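Local coordinates for protein nicotinate phosphoribosyltransferase (Saccharomyces cerevisiae, PDB 1VLP) that catalyses the first step of NAD biosynthesis from nicotinic acid, the ATP-dependent joining of nicotinate to phosphoribosyl diphosphate to give nicotinate ribonucleotide, at residues I29-A34 with G135-T140; L129-S134 with S149-A154; K209-N212 with N218-L221; C267-F272 with S299-G304. One frame throughout, in Å; residues are numbered along the deposited sequence.

Interaction 1 of 4, residues I29-A34 with G135-T140; sequences ITMHAA and GSWKDT
M31, a selenomethionine, and W137 supply the apolar contact between 29-34 and 135-140. The methyl CE of M31 lies 3.7 Å from CZ2 of W137, meeting the six-membered ring obliquely. Bends at chi2 (-70°) and chi3 (-63°) curl the M31 chain and turn CE to the indole; since M31 was modelled in two conformers, the touch is established for one. Both side chains also rest on E245 of helix 244-254.

The contact places the corner after strand 126-134, where the chain leaves the antiparallel sheet of the N-terminal domain, beside helix 26-38, which also carries Y27, a probable nicotinate-binding residue.

The polar side centres on H32. With CG anti to the backbone N (chi1 -169°), the imidazole extends until NE2 is 3.0 Å from the carbonyl O of K138. Its nitrogens are hydrogen-bonded to tyrosine hydroxyls of helix 94-101, ND1 to Y96 and NE2 to Y99. An alanine here would remove the ring, and both hydroxyls would probably lose a partner while a gap opened beside K138. Within the corner, S136 O accepts T140 OG1 at 3.1 Å and the backbone N of D139 from opposite faces of its carbonyl plane.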
loop_
_atom_site.group_PDB
_atom_site.type_symbol
_atom_site.label_atom_id
_atom_site.label_comp_id
_atom_site.label_asym_id
_atom_site.label_seq_id
_atom_site.Cartn_x
_atom_site.Cartn_y
_atom_site.Cartn_z
ATOM N N ILE A 29 -2.034 5.965 7.471
ATOM C CA ILE A 29 -2.633 6.846 8.433
ATOM C C ILE A 29 -4.009 6.410 8.868
ATOM O O ILE A 29 -4.341 6.489 10.038
ATOM C CB ILE A 29 -2.591 8.318 7.886
ATOM C CG1 ILE A 29 -1.125 8.769 7.717
ATOM C CG2 ILE A 29 -3.351 9.319 8.770
ATOM C CD1 ILE A 29 -0.283 8.772 9.012
ATOM N N THR A 30 -4.835 5.956 7.941
ATOM C CA THR A 30 -6.174 5.451 8.346
ATOM C C THR A 30 -6.029 4.174 9.195
ATOM O O THR A 30 -6.696 4.073 10.240
ATOM C CB THR A 30 -7.118 5.264 7.159
ATOM O OG1 THR A 30 -6.512 4.439 6.165
ATOM C CG2 THR A 30 -7.464 6.617 6.555
HETATM N N MSE A 31 -5.144 3.246 8.830
HETATM C CA MSE A 31 -4.842 2.133 9.704
HETATM C C MSE A 31 -4.344 2.546 11.068
HETATM O O MSE A 31 -4.763 2.020 12.066
HETATM C CB MSE A 31 -3.730 1.267 9.082
HETATM C CG MSE A 31 -4.141 0.328 7.993
HETATM SE SE MSE A 31 -5.237 -1.104 8.806
HETATM C CE MSE A 31 -4.024 -1.873 9.909
ATOM N N HIS A 32 -3.453 3.532 11.081
ATOM C CA HIS A 32 -2.918 4.051 12.342
ATOM C C HIS A 32 -4.073 4.529 13.253
ATOM O O HIS A 32 -4.137 4.246 14.438
ATOM C CB HIS A 32 -1.940 5.201 12.047
ATOM C CG HIS A 32 -1.153 5.633 13.246
ATOM N ND1 HIS A 32 -0.610 6.906 13.359
ATOM C CD2 HIS A 32 -0.803 4.968 14.383
ATOM C CE1 HIS A 32 0.055 6.986 14.507
ATOM N NE2 HIS A 32 -0.079 5.841 15.162
ATOM N N ALA A 33 -4.982 5.309 12.668
ATOM C CA ALA A 33 -6.186 5.775 13.389
ATOM C C ALA A 33 -7.038 4.612 13.843
ATOM O O ALA A 33 -7.489 4.588 14.982
ATOM C CB ALA A 33 -6.986 6.705 12.545
ATOM N N ALA A 34 -7.200 3.615 12.974
ATOM C CA ALA A 34 -8.042 2.455 13.334
ATOM C C ALA A 34 -7.409 1.643 14.483
ATOM O O ALA A 34 -8.091 1.202 15.410
ATOM C CB ALA A 34 -8.291 1.568 12.091
ATOM N N GLY A 135 6.599 -4.165 18.346
ATOM C CA GLY A 135 6.091 -3.297 19.435
ATOM C C GLY A 135 4.597 -3.189 19.390
ATOM O O GLY A 135 3.939 -3.988 18.695
ATOM N N SER A 136 4.028 -2.201 20.090
ATOM C CA SER A 136 2.597 -1.968 20.010
ATOM C C SER A 136 2.230 -1.653 18.568
ATOM O O SER A 136 2.948 -1.008 17.842
ATOM C CB SER A 136 2.178 -0.824 20.966
ATOM O OG SER A 136 0.784 -0.771 21.188
ATOM N N TRP A 137 1.059 -2.106 18.163
ATOM C CA TRP A 137 0.604 -1.913 16.797
ATOM C C TRP A 137 0.561 -0.414 16.429
ATOM O O TRP A 137 1.026 -0.071 15.368
ATOM C CB TRP A 137 -0.724 -2.633 16.599
ATOM C CG TRP A 137 -1.103 -2.957 15.161
ATOM C CD1 TRP A 137 -0.350 -2.789 14.040
ATOM C CD2 TRP A 137 -2.307 -3.595 14.732
ATOM N NE1 TRP A 137 -0.996 -3.243 12.956
ATOM C CE2 TRP A 137 -2.205 -3.762 13.332
ATOM C CE3 TRP A 137 -3.477 -4.034 15.387
ATOM C CZ2 TRP A 137 -3.252 -4.315 12.570
ATOM C CZ3 TRP A 137 -4.494 -4.588 14.623
ATOM C CH2 TRP A 137 -4.370 -4.737 13.234
ATOM N N LYS A 138 0.100 0.458 17.326
ATOM C CA LYS A 138 0.085 1.913 17.082
ATOM C C LYS A 138 1.482 2.547 16.962
ATOM O O LYS A 138 1.610 3.613 16.377
ATOM C CB LYS A 138 -0.694 2.669 18.155
ATOM C CG LYS A 138 -0.051 2.777 19.478
ATOM C CD LYS A 138 -1.057 3.354 20.485
ATOM C CE LYS A 138 -0.442 3.535 21.842
ATOM N NZ LYS A 138 -0.135 2.265 22.548
ATOM N N ASP A 139 2.489 1.895 17.525
ATOM C CA ASP A 139 3.892 2.338 17.460
ATOM C C ASP A 139 4.621 1.825 16.230
ATOM O O ASP A 139 5.742 2.303 15.927
ATOM C CB ASP A 139 4.699 1.852 18.680
ATOM C CG ASP A 139 4.365 2.600 19.948
ATOM O OD1 ASP A 139 3.693 3.632 19.887
ATOM O OD2 ASP A 139 4.771 2.125 21.022
ATOM N N THR A 140 4.070 0.808 15.557
ATOM C CA THR A 140 4.793 0.113 14.491
ATOM C C THR A 140 4.198 0.265 13.089
ATOM O O THR A 140 4.928 0.121 12.047
ATOM C CB THR A 140 4.959 -1.392 14.835
ATOM O OG1 THR A 140 3.697 -1.984 14.990
ATOM C CG2 THR A 140 5.763 -1.536 16.122
#

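Interaction 2 of 4, residues L129-S134 with S149-A154; sequences LKILVS and SLISEA
A helix packed on a face of an antiparallel sheet brings I151 of helix 144-159 against L129 and I131 of strand 126-134. The backbones stay well apart, the nearest CA atoms, of L129 and I151, being 9.6 Å from each other, so side chains alone bridge the interval. I131 and I151 do so tip to tip: the CD1 methyls at the ends of their longer branches are 3.7 Å apart. Both residues have CG1 anti to the carbonyl carbon (chi1 -58° in I131, -66° in I151) and an extended chi2, which sends each CD1 out toward the other. The second touch uses the shorter branch of I151, whose CG2 lies 4.1 Å from CD1 of L129, the two side chains running past each other in opposite senses. I151 therefore presents one methyl to each of two strand residues.

L129 and I131 are two apart along the strand, as expected where every second side chain faces the same way. The strand is an inner one of the N-terminal domain's sheet: its backbone bonds to T116 and S114 on one flank and to Y48 and Y46 on the other. Y48 touches all three residues of the contact, and F115 touches L129 and I131. Away from the sheet, the helix is tied by polar groups to the segment leading into helix 197-213: S149 OG bonds to T191 O, S152 OG to R194 O, and E153 OE1 to L197 N.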
loop_
_atom_site.group_PDB
_atom_site.type_symbol
_atom_site.label_atom_id
_atom_site.label_comp_id
_atom_site.label_asym_id
_atom_site.label_seq_id
_atom_site.Cartn_x
_atom_site.Cartn_y
_atom_site.Cartn_z
ATOM N N LEU A 129 19.827 -8.206 4.080
ATOM C CA LEU A 129 19.252 -7.452 5.191
ATOM C C LEU A 129 18.279 -8.280 5.989
ATOM O O LEU A 129 17.535 -9.103 5.441
ATOM C CB LEU A 129 18.516 -6.181 4.709
ATOM C CG LEU A 129 19.180 -5.333 3.637
ATOM C CD1 LEU A 129 18.349 -4.112 3.392
ATOM C CD2 LEU A 129 20.596 -4.999 4.028
ATOM N N LYS A 130 18.319 -8.097 7.305
ATOM C CA LYS A 130 17.344 -8.677 8.197
ATOM C C LYS A 130 16.709 -7.526 8.973
ATOM O O LYS A 130 17.403 -6.801 9.672
ATOM C CB LYS A 130 18.001 -9.688 9.140
ATOM C CG LYS A 130 16.993 -10.438 9.956
ATOM C CD LYS A 130 17.628 -11.587 10.759
ATOM C CE LYS A 130 16.786 -11.923 11.973
ATOM N NZ LYS A 130 17.343 -13.091 12.741
ATOM N N ILE A 131 15.401 -7.371 8.823
ATOM C CA ILE A 131 14.669 -6.284 9.488
ATOM C C ILE A 131 13.399 -6.791 10.110
ATOM O O ILE A 131 12.542 -7.315 9.413
ATOM C CB ILE A 131 14.383 -5.088 8.554
ATOM C CG1 ILE A 131 15.685 -4.497 7.977
ATOM C CG2 ILE A 131 13.658 -3.962 9.323
ATOM C CD1 ILE A 131 15.450 -3.655 6.708
ATOM N N LEU A 132 13.298 -6.639 11.426
ATOM C CA LEU A 132 12.058 -6.856 12.158
ATOM C C LEU A 132 11.608 -5.576 12.839
ATOM O O LEU A 132 12.417 -4.863 13.399
ATOM C CB LEU A 132 12.267 -7.918 13.220
ATOM C CG LEU A 132 12.537 -9.330 12.717
ATOM C CD1 LEU A 132 12.916 -10.163 13.893
ATOM C CD2 LEU A 132 11.326 -9.879 12.030
ATOM N N VAL A 133 10.315 -5.274 12.754
ATOM C CA VAL A 133 9.738 -4.116 13.380
ATOM C C VAL A 133 8.664 -4.606 14.391
ATOM O O VAL A 133 7.705 -5.276 13.998
ATOM C CB VAL A 133 9.127 -3.136 12.365
ATOM C CG1 VAL A 133 8.704 -1.888 13.040
ATOM C CG2 VAL A 133 10.087 -2.840 11.177
ATOM N N SER A 134 8.888 -4.366 15.676
ATOM C CA SER A 134 8.046 -4.974 16.671
ATOM C C SER A 134 7.789 -4.015 17.819
ATOM O O SER A 134 8.619 -3.208 18.231
ATOM C CB SER A 134 8.659 -6.291 17.138
ATOM O OG SER A 134 7.862 -6.990 18.087
ATOM N N SER A 149 10.529 2.404 0.986
ATOM C CA SER A 149 10.965 3.562 0.134
ATOM C C SER A 149 12.450 3.827 0.324
ATOM O O SER A 149 13.204 4.033 -0.648
ATOM C CB SER A 149 10.175 4.836 0.438
ATOM O OG SER A 149 8.776 4.669 0.169
ATOM N N LEU A 150 12.914 3.720 1.572
ATOM C CA LEU A 150 14.332 3.909 1.841
ATOM C C LEU A 150 15.248 2.795 1.308
ATOM O O LEU A 150 16.354 3.074 0.769
ATOM C CB LEU A 150 14.576 4.089 3.336
ATOM C CG LEU A 150 14.270 5.505 3.887
ATOM C CD1 LEU A 150 14.244 5.437 5.444
ATOM C CD2 LEU A 150 15.196 6.594 3.350
ATOM N N ILE A 151 14.820 1.551 1.497
ATOM C CA ILE A 151 15.599 0.382 1.074
ATOM C C ILE A 151 15.738 0.411 -0.454
ATOM O O ILE A 151 16.857 0.231 -0.996
ATOM C CB ILE A 151 14.959 -0.927 1.582
ATOM C CG1 ILE A 151 15.019 -0.999 3.116
ATOM C CG2 ILE A 151 15.649 -2.140 1.035
ATOM C CD1 ILE A 151 14.073 -1.966 3.698
ATOM N N SER A 152 14.633 0.658 -1.163
ATOM C CA SER A 152 14.689 0.792 -2.634
ATOM C C SER A 152 15.645 1.919 -3.030
ATOM O O SER A 152 16.526 1.725 -3.874
ATOM C CB SER A 152 13.294 1.063 -3.182
ATOM O OG SER A 152 13.220 1.022 -4.571
ATOM N N GLU A 153 15.468 3.091 -2.418
ATOM C CA GLU A 153 16.353 4.219 -2.736
ATOM C C GLU A 153 17.844 3.896 -2.505
ATOM O O GLU A 153 18.661 4.183 -3.348
ATOM C CB GLU A 153 15.892 5.480 -2.010
ATOM C CG GLU A 153 16.789 6.662 -2.314
ATOM C CD GLU A 153 16.090 8.015 -2.351
ATOM O OE1 GLU A 153 14.848 8.120 -2.238
ATOM O OE2 GLU A 153 16.828 9.002 -2.513
ATOM N N ALA A 154 18.162 3.255 -1.382
ATOM C CA ALA A 154 19.524 2.786 -1.028
ATOM C C ALA A 154 20.105 1.884 -2.128
ATOM O O ALA A 154 21.221 2.083 -2.585
ATOM C CB ALA A 154 19.509 2.061 0.301
#

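Interaction 3 of 4, residues K209-N212 with N218-L221; sequences KAVN and NKSL
The backbones of V211 and N218 draw to within 5.1 Å, CA to CA, where the chain turns back after helix 197-213. This helix connects strands 186-188 and 222-225, parallel neighbours in the sheet of the barrel-like domain, so the contact closes the return leg of a beta-alpha-beta crossover. N218 projects toward the helix, and its ND2 donates to the carbonyl O of A210 at 3.1 Å. The bond is bent (140° at the hydrogen), and ND2 sits over the carbonyl plane of A210, 38° out of it, where no lone pair points. CB of N218 meanwhile packs 3.8 Å from CA of V211, while F180 of helix 168-181 also touches the side chain. A leucine in its place would have no amide, and A210 O would probably lose this donor near the end of its helix.

K219 runs across V211 at about a right angle. CG of K219 lies 3.7 Å from CG1 of V211, and the chain beyond is extended until a nearly eclipsed chi4 (-22°) folds the amine back over the same methyl. There NZ of K219 makes a weak hydrogen bond, 3.1 Å long, to OD1 of N212.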
loop_
_atom_site.group_PDB
_atom_site.type_symbol
_atom_site.label_atom_id
_atom_site.label_comp_id
_atom_site.label_asym_id
_atom_site.label_seq_id
_atom_site.Cartn_x
_atom_site.Cartn_y
_atom_site.Cartn_z
ATOM N N LYS A 209 1.296 17.247 -15.819
ATOM C CA LYS A 209 1.492 17.873 -17.142
ATOM C C LYS A 209 0.440 17.318 -18.082
ATOM O O LYS A 209 -0.125 18.037 -18.889
ATOM C CB LYS A 209 2.900 17.603 -17.707
ATOM C CG LYS A 209 3.131 18.321 -19.032
ATOM C CD LYS A 209 4.541 18.178 -19.618
ATOM C CE LYS A 209 4.618 18.849 -21.058
ATOM N NZ LYS A 209 4.906 20.288 -21.054
ATOM N N ALA A 210 0.187 16.017 -17.983
ATOM C CA ALA A 210 -0.903 15.369 -18.702
ATOM C C ALA A 210 -2.302 15.943 -18.336
ATOM O O ALA A 210 -3.121 16.246 -19.216
ATOM C CB ALA A 210 -0.846 13.854 -18.472
ATOM N N VAL A 211 -2.592 16.043 -17.041
ATOM C CA VAL A 211 -3.853 16.603 -16.596
ATOM C C VAL A 211 -4.082 17.993 -17.245
ATOM O O VAL A 211 -5.150 18.287 -17.789
ATOM C CB VAL A 211 -3.902 16.713 -15.071
ATOM C CG1 VAL A 211 -5.151 17.481 -14.640
ATOM C CG2 VAL A 211 -3.897 15.313 -14.404
ATOM N N ASN A 212 -3.062 18.839 -17.149
ATOM C CA ASN A 212 -3.134 20.244 -17.547
ATOM C C ASN A 212 -3.091 20.505 -19.029
ATOM O O ASN A 212 -3.335 21.640 -19.452
ATOM C CB ASN A 212 -2.083 21.033 -16.779
ATOM C CG ASN A 212 -2.462 21.157 -15.299
ATOM O OD1 ASN A 212 -3.642 21.326 -14.998
ATOM N ND2 ASN A 212 -1.496 21.007 -14.385
ATOM N N ASN A 218 -9.634 15.897 -17.914
ATOM C CA ASN A 218 -8.661 15.019 -17.232
ATOM C C ASN A 218 -8.690 15.144 -15.713
ATOM O O ASN A 218 -8.388 14.193 -15.002
ATOM C CB ASN A 218 -7.267 15.291 -17.746
ATOM C CG ASN A 218 -7.103 14.934 -19.213
ATOM O OD1 ASN A 218 -7.970 14.239 -19.783
ATOM N ND2 ASN A 218 -5.998 15.358 -19.822
ATOM N N LYS A 219 -9.065 16.327 -15.201
ATOM C CA LYS A 219 -9.053 16.522 -13.740
ATOM C C LYS A 219 -9.863 15.510 -13.001
ATOM O O LYS A 219 -9.412 15.023 -11.966
ATOM C CB LYS A 219 -9.502 17.944 -13.355
ATOM C CG LYS A 219 -8.381 18.901 -13.558
ATOM C CD LYS A 219 -8.773 20.310 -13.046
ATOM C CE LYS A 219 -7.695 21.375 -13.288
ATOM N NZ LYS A 219 -6.311 20.793 -13.466
ATOM N N SER A 220 -11.046 15.186 -13.525
ATOM C CA SER A 220 -11.922 14.226 -12.880
ATOM C C SER A 220 -11.520 12.758 -13.094
ATOM O O SER A 220 -12.086 11.864 -12.458
ATOM C CB SER A 220 -13.386 14.434 -13.285
ATOM O OG SER A 220 -13.613 14.156 -14.643
ATOM N N LEU A 221 -10.604 12.499 -14.016
ATOM C CA LEU A 221 -10.106 11.143 -14.225
ATOM C C LEU A 221 -8.949 10.795 -13.252
ATOM O O LEU A 221 -8.765 9.638 -12.877
ATOM C CB LEU A 221 -9.657 10.985 -15.693
ATOM C CG LEU A 221 -10.758 11.251 -16.739
ATOM C CD1 LEU A 221 -10.237 11.112 -18.132
ATOM C CD2 LEU A 221 -11.963 10.347 -16.556
#

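Interaction 4 of 4, residues C267-F272 with S299-G304; sequences CWINTF and SDAYVG
Y302 reaches across to I269 and W268 with the outer part of its ring, while its backbone is already departing from helix 298-301. CB makes no touch on 267-272; with chi1 at -70°, CG stands beside the backbone N and anti to the carbonyl carbon, and the ring carries the side chain across until its outer atoms meet helix 260-272. Farther out on the ring, CE2 of Y302 is 4.1 Å from CD1 of I269, a methyl that approaches obliquely. At the tip, the hydroxyl comes against the root of the W268 side chain: OH of Y302 is 3.9 Å from CD1 of W268 and 4.0 Å from its CB, the two side chains crossing at about a right angle. The same I269 methyl, CD1, also lies 4.4 Å from CB of A301, the last helical residue before Y302, and so spans both.

W268 is confined by other rings. CE2 of F272 sits 3.5 Å above one face of the indole, offset toward its rim, and W246 meets it edge-to-face. NE1 of W268 makes a weak hydrogen bond to A277 O.

In the fold, the contact joins the end of helix 260-272 to the turn leading into strand 304-307, which runs next to strand 279-281 in the parallel sheet. Across it no hydrogen bond forms: the Y302 hydroxyl faces carbon atoms of W268, and the partners of I269 are carbons too, which implies attachment by shape and dispersion with no directional bond to fix its register.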
loop_
_atom_site.group_PDB
_atom_site.type_symbol
_atom_site.label_atom_id
_atom_site.label_comp_id
_atom_site.label_asym_id
_atom_site.label_seq_id
_atom_site.Cartn_x
_atom_site.Cartn_y
_atom_site.Cartn_z
ATOM N N CYS A 267 -15.583 -2.944 12.969
ATOM C CA CYS A 267 -14.691 -2.079 13.627
ATOM C C CYS A 267 -14.335 -0.883 12.760
ATOM O O CYS A 267 -14.229 0.244 13.233
ATOM C CB CYS A 267 -13.395 -2.798 13.970
ATOM S SG CYS A 267 -13.435 -3.751 15.437
ATOM N N TRP A 268 -14.131 -1.137 11.468
ATOM C CA TRP A 268 -13.757 -0.070 10.546
ATOM C C TRP A 268 -14.896 0.947 10.516
ATOM O O TRP A 268 -14.677 2.139 10.642
ATOM C CB TRP A 268 -13.465 -0.650 9.149
ATOM C CG TRP A 268 -12.777 0.293 8.189
ATOM C CD1 TRP A 268 -13.335 0.973 7.163
ATOM C CD2 TRP A 268 -11.369 0.601 8.147
ATOM N NE1 TRP A 268 -12.381 1.671 6.466
ATOM C CE2 TRP A 268 -11.170 1.488 7.065
ATOM C CE3 TRP A 268 -10.269 0.229 8.930
ATOM C CZ2 TRP A 268 -9.913 1.981 6.724
ATOM C CZ3 TRP A 268 -9.009 0.740 8.595
ATOM C CH2 TRP A 268 -8.855 1.603 7.507
ATOM N N ILE A 269 -16.119 0.457 10.388
ATOM C CA ILE A 269 -17.294 1.319 10.234
ATOM C C ILE A 269 -17.563 2.113 11.518
ATOM O O ILE A 269 -17.882 3.301 11.465
ATOM C CB ILE A 269 -18.534 0.488 9.838
ATOM C CG1 ILE A 269 -18.449 0.098 8.374
ATOM C CG2 ILE A 269 -19.836 1.284 10.010
ATOM C CD1 ILE A 269 -19.379 -1.024 7.974
ATOM N N ASN A 270 -17.454 1.439 12.655
ATOM C CA ASN A 270 -17.638 2.074 13.946
ATOM C C ASN A 270 -16.569 3.153 14.183
ATOM O O ASN A 270 -16.864 4.164 14.822
ATOM C CB ASN A 270 -17.730 1.017 15.067
ATOM C CG ASN A 270 -18.996 0.124 14.960
ATOM O OD1 ASN A 270 -20.015 0.487 14.357
ATOM N ND2 ASN A 270 -18.914 -1.059 15.548
ATOM N N THR A 271 -15.379 3.013 13.594
ATOM C CA THR A 271 -14.328 4.022 13.710
ATOM C C THR A 271 -14.483 5.276 12.826
ATOM O O THR A 271 -14.310 6.405 13.286
ATOM C CB THR A 271 -12.946 3.397 13.441
ATOM O OG1 THR A 271 -12.793 2.285 14.328
ATOM C CG2 THR A 271 -11.800 4.408 13.650
ATOM N N PHE A 272 -14.807 5.084 11.561
ATOM C CA PHE A 272 -14.811 6.186 10.615
ATOM C C PHE A 272 -16.194 6.633 10.171
ATOM O O PHE A 272 -16.326 7.686 9.540
ATOM C CB PHE A 272 -14.016 5.777 9.398
ATOM C CG PHE A 272 -12.559 5.506 9.712
ATOM C CD1 PHE A 272 -11.784 6.464 10.377
ATOM C CD2 PHE A 272 -11.965 4.289 9.365
ATOM C CE1 PHE A 272 -10.423 6.212 10.657
ATOM C CE2 PHE A 272 -10.626 4.027 9.656
ATOM C CZ PHE A 272 -9.847 5.001 10.292
ATOM N N SER A 299 -22.789 -3.906 2.649
ATOM C CA SER A 299 -22.731 -3.778 1.193
ATOM C C SER A 299 -23.268 -2.448 0.699
ATOM O O SER A 299 -22.996 -2.053 -0.412
ATOM C CB SER A 299 -23.475 -4.934 0.482
ATOM O OG SER A 299 -24.745 -5.155 1.022
ATOM N N ASP A 300 -24.089 -1.782 1.514
ATOM C CA ASP A 300 -24.517 -0.417 1.229
ATOM C C ASP A 300 -23.491 0.667 1.633
ATOM O O ASP A 300 -23.321 1.650 0.894
ATOM C CB ASP A 300 -25.880 -0.189 1.863
ATOM C CG ASP A 300 -26.936 -1.080 1.256
ATOM O OD1 ASP A 300 -26.883 -1.319 0.013
ATOM O OD2 ASP A 300 -27.784 -1.552 2.031
ATOM N N ALA A 301 -22.771 0.442 2.740
ATOM C CA ALA A 301 -21.804 1.408 3.259
ATOM C C ALA A 301 -20.539 1.540 2.396
ATOM O O ALA A 301 -20.130 2.648 1.977
ATOM C CB ALA A 301 -21.411 1.030 4.704
ATOM N N TYR A 302 -19.895 0.405 2.153
ATOM C CA TYR A 302 -18.769 0.360 1.205
ATOM C C TYR A 302 -19.241 0.734 -0.165
ATOM O O TYR A 302 -20.280 0.310 -0.585
ATOM C CB TYR A 302 -18.141 -1.036 1.163
ATOM C CG TYR A 302 -17.388 -1.360 2.430
ATOM C CD1 TYR A 302 -16.056 -1.006 2.583
ATOM C CD2 TYR A 302 -18.016 -2.001 3.477
ATOM C CE1 TYR A 302 -15.385 -1.261 3.761
ATOM C CE2 TYR A 302 -17.326 -2.294 4.654
ATOM C CZ TYR A 302 -16.019 -1.917 4.781
ATOM O OH TYR A 302 -15.316 -2.178 5.937
ATOM N N VAL A 303 -18.428 1.477 -0.889
ATOM C CA VAL A 303 -18.825 1.951 -2.201
ATOM C C VAL A 303 -18.360 1.031 -3.303
ATOM O O VAL A 303 -18.644 1.284 -4.479
ATOM C CB VAL A 303 -18.286 3.367 -2.483
ATOM C CG1 VAL A 303 -18.949 4.391 -1.514
ATOM C CG2 VAL A 303 -16.786 3.396 -2.435
ATOM N N GLY A 304 -17.682 -0.026 -2.899
ATOM C CA GLY A 304 -17.168 -1.014 -3.791
ATOM C C GLY A 304 -16.118 -1.869 -3.121
ATOM O O GLY A 304 -16.025 -1.951 -1.879
#

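Interactions 1, 2 and 4 form a connected run, while interaction 3 stands apart. Interactions 1 and 2 alternate along the chain and touch where T140 CG2 lies 3.6 Å from S134 C. Interaction 1 meets interaction 4 through the 29-34 helix: A34 CB is 3.7 Å from W268 CZ3, joining the N-terminal domain to the barrel-like one. Both flank the presumed nicotinate site. The M31 side chain is about 4 Å from that of Y27 and about 9 Å from that of R306, and the W268 side chain about 7 Å from those of Y27 and T241. Interaction 3's nearest atoms remain about 14 Å from interaction 4 and at least 20 Å from the others.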